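Local coordinates for protein macrophage migration inhibitory factor (Plasmodium berghei, PDB 2WKB) that is a parasite-encoded member of the macrophage migration inhibitory factor family and assembles as a trimer of alpha/beta subunits, at residues Y57-L62 and Y96-D101. Sequence-based numbering, arbitrary orientation.
Sequences YCFVRL and YIEFRD
Phe-59 to Leu-62 run alongside Tyr-96 to Phe-99 as neighbouring parallel strands, their axes 15° apart. Five backbone hydrogen bonds join them: Tyr-96 N to Cys-58 O, Val-60 N to Tyr-96 O, Glu-98 N to Val-60 O, Leu-62 N to Glu-98 O and Arg-100 N to Leu-62 O. On the face bearing Phe-59, Arg-61, Tyr-96 and Glu-98, the rings of Phe-59 and Tyr-96 point the same way but are slid apart, centroids separated by 5.6 Å, so they barely overlap; Phe-59 CD1 comes to the edge of the Tyr-96 ring, 3.4 Å from Tyr-96 CD2. The buried Tyr-57 OH, without a polar partner in the model, ends 3.3 Å from Tyr-96 CB. Glu-98 is extended beyond CG and brings its carboxylate to the edge of the Phe-59 ring. These are the two strands of the beta-alpha-beta unit that crosses over through helix 73-88, in the alpha/beta fold of the MIF family; strand 96-100 also pairs antiparallel with a strand of a second subunit, carrying the sheet across the trimer interface. Further along, Arg-61 CD sits over the centre of the Arg-100 guanidinium, 3.4 Å from its CZ. Both chains bend at chi3 (52° in Arg-61), and the guanidiniums stack with planes at 20°, a pairing of like charges probably eased by the salt bridge of Arg-61 NE to Glu-4 OE2, while Arg-100 NH2 hydrogen-bonds to Thr-63 OG1. On the reverse face, under helix 73-88, Leu-62 CD1 lies over the Phe-99 ring in a CH-pi contact, 4.3 Å from the centroid, and meets Ile-97 CG2 at 3.7 Å.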
ATOM      1  N   TYR E  57      -4.143 -16.304   4.255  1.00 13.48           N
ATOM      2  CA  TYR E  57      -2.746 -15.910   4.084  1.00 13.44           C
ATOM      3  C   TYR E  57      -2.571 -14.534   4.758  1.00 13.56           C
ATOM      4  O   TYR E  57      -3.428 -13.648   4.641  1.00 13.31           O
ATOM      5  CB  TYR E  57      -2.461 -15.816   2.579  1.00 12.94           C
ATOM      6  CG  TYR E  57      -1.078 -15.206   2.259  1.00 15.19           C
ATOM      7  CD1 TYR E  57       0.080 -15.907   2.480  1.00 19.25           C
ATOM      8  CD2 TYR E  57      -1.000 -13.899   1.759  1.00 22.34           C
ATOM      9  CE1 TYR E  57       1.359 -15.300   2.166  1.00 21.37           C
ATOM     10  CE2 TYR E  57       0.222 -13.288   1.466  1.00 21.12           C
ATOM     11  CZ  TYR E  57       1.393 -14.014   1.654  1.00 21.35           C
ATOM     12  OH  TYR E  57       2.649 -13.417   1.345  1.00 27.62           O
ATOM     13  N   CYS E  58      -1.433 -14.354   5.423  1.00 13.07           N
ATOM     14  CA  CYS E  58      -1.090 -13.071   6.027  1.00 14.55           C
ATOM     15  C   CYS E  58       0.265 -12.554   5.532  1.00 15.04           C
ATOM     16  O   CYS E  58       1.257 -13.284   5.551  1.00 16.69           O
ATOM     17  CB  CYS E  58      -1.085 -13.183   7.553  1.00 16.34           C
ATOM     18  SG  CYS E  58      -2.623 -13.815   8.261  1.00 20.02           S
ATOM     19  N   PHE E  59       0.304 -11.296   5.101  1.00 15.23           N
ATOM     20  CA  PHE E  59       1.534 -10.670   4.676  1.00 14.61           C
ATOM     21  C   PHE E  59       1.700  -9.546   5.671  1.00 17.40           C
ATOM     22  O   PHE E  59       0.829  -8.654   5.743  1.00 16.68           O
ATOM     23  CB  PHE E  59       1.355 -10.112   3.288  1.00 16.42           C
ATOM     24  CG  PHE E  59       2.519  -9.255   2.824  1.00 18.47           C
ATOM     25  CD1 PHE E  59       3.831  -9.579   3.156  1.00 21.40           C
ATOM     26  CD2 PHE E  59       2.305  -8.143   2.037  1.00 21.15           C
ATOM     27  CE1 PHE E  59       4.900  -8.824   2.702  1.00 21.55           C
ATOM     28  CE2 PHE E  59       3.370  -7.373   1.565  1.00 26.62           C
ATOM     29  CZ  PHE E  59       4.684  -7.703   1.919  1.00 21.48           C
ATOM     30  N   VAL E  60       2.806  -9.546   6.446  1.00 15.09           N
ATOM     31  CA  VAL E  60       3.027  -8.444   7.388  1.00 13.64           C
ATOM     32  C   VAL E  60       4.220  -7.607   6.881  1.00 15.06           C
ATOM     33  O   VAL E  60       5.273  -8.170   6.580  1.00 15.19           O
ATOM     34  CB  VAL E  60       3.298  -8.926   8.782  1.00 15.17           C
ATOM     35  CG1 VAL E  60       3.471  -7.721   9.800  1.00 14.12           C
ATOM     36  CG2 VAL E  60       2.094  -9.817   9.331  1.00 18.16           C
ATOM     37  N   ARG E  61       4.031  -6.317   6.681  1.00 14.56           N
ATOM     38  CA  ARG E  61       5.116  -5.504   6.160  1.00 15.57           C
ATOM     39  C   ARG E  61       5.472  -4.439   7.233  1.00 17.06           C
ATOM     40  O   ARG E  61       4.568  -3.725   7.691  1.00 16.28           O
ATOM     41  CB  ARG E  61       4.676  -4.832   4.892  1.00 15.75           C
ATOM     42  CG  ARG E  61       5.875  -4.001   4.211  1.00 20.80           C
ATOM     43  CD  ARG E  61       5.500  -3.661   2.735  1.00 27.78           C
ATOM     44  NE  ARG E  61       4.194  -3.023   2.600  1.00 28.45           N
ATOM     45  CZ  ARG E  61       3.437  -3.077   1.505  1.00 34.36           C
ATOM     46  NH1 ARG E  61       2.268  -2.460   1.497  1.00 35.06           N
ATOM     47  NH2 ARG E  61       3.861  -3.730   0.416  1.00 32.91           N
ATOM     48  N   LEU E  62       6.741  -4.355   7.642  1.00 15.17           N
ATOM     49  CA  LEU E  62       7.142  -3.428   8.626  1.00 15.23           C
ATOM     50  C   LEU E  62       8.118  -2.490   7.916  1.00 18.55           C
ATOM     51  O   LEU E  62       9.093  -2.945   7.235  1.00 17.24           O
ATOM     52  CB  LEU E  62       7.826  -4.122   9.786  1.00 15.03           C
ATOM     53  CG  LEU E  62       6.844  -5.074  10.501  1.00 17.66           C
ATOM     54  CD1 LEU E  62       7.041  -6.523   9.975  1.00 16.68           C
ATOM     55  CD2 LEU E  62       7.212  -4.916  12.005  1.00 21.59           C
ATOM     56  N   TYR E  96       3.908 -14.438   5.862  1.00 16.68           N
ATOM     57  CA  TYR E  96       5.150 -13.961   5.221  1.00 18.12           C
ATOM     58  C   TYR E  96       5.382 -12.581   5.825  1.00 19.29           C
ATOM     59  O   TYR E  96       4.463 -11.786   5.874  1.00 16.16           O
ATOM     60  CB  TYR E  96       4.943 -13.893   3.705  1.00 18.93           C
ATOM     61  CG  TYR E  96       6.100 -13.329   2.875  1.00 21.19           C
ATOM     62  CD1 TYR E  96       7.272 -14.046   2.686  1.00 27.92           C
ATOM     63  CD2 TYR E  96       5.961 -12.097   2.209  1.00 28.20           C
ATOM     64  CE1 TYR E  96       8.330 -13.526   1.873  1.00 28.69           C
ATOM     65  CE2 TYR E  96       6.983 -11.581   1.393  1.00 30.52           C
ATOM     66  CZ  TYR E  96       8.179 -12.291   1.263  1.00 32.84           C
ATOM     67  OH  TYR E  96       9.194 -11.751   0.477  1.00 36.50           O
ATOM     68  N   ILE E  97       6.598 -12.331   6.322  1.00 16.93           N
ATOM     69  CA  ILE E  97       6.884 -11.110   7.031  1.00 17.32           C
ATOM     70  C   ILE E  97       8.024 -10.418   6.307  1.00 18.13           C
ATOM     71  O   ILE E  97       9.065 -11.050   6.069  1.00 19.66           O
ATOM     72  CB  ILE E  97       7.241 -11.412   8.425  1.00 17.12           C
ATOM     73  CG1 ILE E  97       5.971 -12.044   9.089  1.00 19.74           C
ATOM     74  CG2 ILE E  97       7.645 -10.056   9.201  1.00 14.13           C
ATOM     75  CD1 ILE E  97       6.315 -12.561  10.335  1.00 20.50           C
ATOM     76  N   GLU E  98       7.837  -9.154   5.953  1.00 17.33           N
ATOM     77  CA  GLU E  98       8.837  -8.400   5.264  1.00 18.92           C
ATOM     78  C   GLU E  98       9.189  -7.126   6.018  1.00 18.83           C
ATOM     79  O   GLU E  98       8.289  -6.426   6.515  1.00 18.18           O
ATOM     80  CB  GLU E  98       8.276  -8.087   3.903  1.00 19.48           C
ATOM     81  CG  GLU E  98       9.144  -7.298   3.034  1.00 26.40           C
ATOM     82  CD  GLU E  98       8.429  -7.014   1.713  1.00 29.76           C
ATOM     83  OE1 GLU E  98       8.340  -7.963   0.919  1.00 36.25           O
ATOM     84  OE2 GLU E  98       7.931  -5.886   1.547  1.00 30.01           O
ATOM     85  N   PHE E  99      10.504  -6.822   6.102  1.00 18.23           N
ATOM     86  CA  PHE E  99      11.023  -5.653   6.826  1.00 19.15           C
ATOM     87  C   PHE E  99      11.725  -4.737   5.777  1.00 23.52           C
ATOM     88  O   PHE E  99      12.594  -5.164   5.047  1.00 21.64           O
ATOM     89  CB  PHE E  99      12.079  -6.022   7.888  1.00 18.94           C
ATOM     90  CG  PHE E  99      11.608  -6.908   9.010  1.00 16.13           C
ATOM     91  CD1 PHE E  99      11.148  -6.339  10.172  1.00 17.43           C
ATOM     92  CD2 PHE E  99      11.633  -8.294   8.901  1.00 16.56           C
ATOM     93  CE1 PHE E  99      10.709  -7.145  11.277  1.00 15.70           C
ATOM     94  CE2 PHE E  99      11.181  -9.100  10.006  1.00 15.98           C
ATOM     95  CZ  PHE E  99      10.726  -8.491  11.180  1.00 15.46           C
ATOM     96  N   ARG E 100      11.320  -3.489   5.672  1.00 29.29           N
ATOM     97  CA  ARG E 100      11.982  -2.519   4.755  1.00 35.90           C
ATOM     98  C   ARG E 100      12.411  -1.341   5.584  1.00 39.70           C
ATOM     99  O   ARG E 100      11.616  -0.852   6.375  1.00 39.75           O
ATOM    100  CB  ARG E 100      11.021  -1.999   3.729  1.00 36.26           C
ATOM    101  CG  ARG E 100       9.984  -2.946   3.226  1.00 41.00           C
ATOM    102  CD  ARG E 100       9.079  -2.231   2.187  1.00 46.25           C
ATOM    103  NE  ARG E 100       8.019  -1.410   2.806  1.00 47.38           N
ATOM    104  CZ  ARG E 100       7.082  -0.741   2.128  1.00 47.96           C
ATOM    105  NH1 ARG E 100       7.053  -0.792   0.793  1.00 49.12           N
ATOM    106  NH2 ARG E 100       6.150  -0.034   2.774  1.00 48.44           N
ATOM    107  N   ASP E 101      13.664  -0.876   5.455  1.00 44.67           N
ATOM    108  CA  ASP E 101      14.008   0.387   6.107  1.00 49.31           C
ATOM    109  C   ASP E 101      14.319   1.526   5.124  1.00 51.87           C
ATOM    110  O   ASP E 101      15.293   1.483   4.351  1.00 51.55           O
ATOM    111  CB  ASP E 101      15.042   0.260   7.232  1.00 50.06           C
ATOM    112  CG  ASP E 101      15.144   1.549   8.086  1.00 53.62           C
ATOM    113  OD1 ASP E 101      15.671   2.561   7.554  1.00 54.98           O
ATOM    114  OD2 ASP E 101      14.716   1.554   9.285  1.00 56.03           O
TER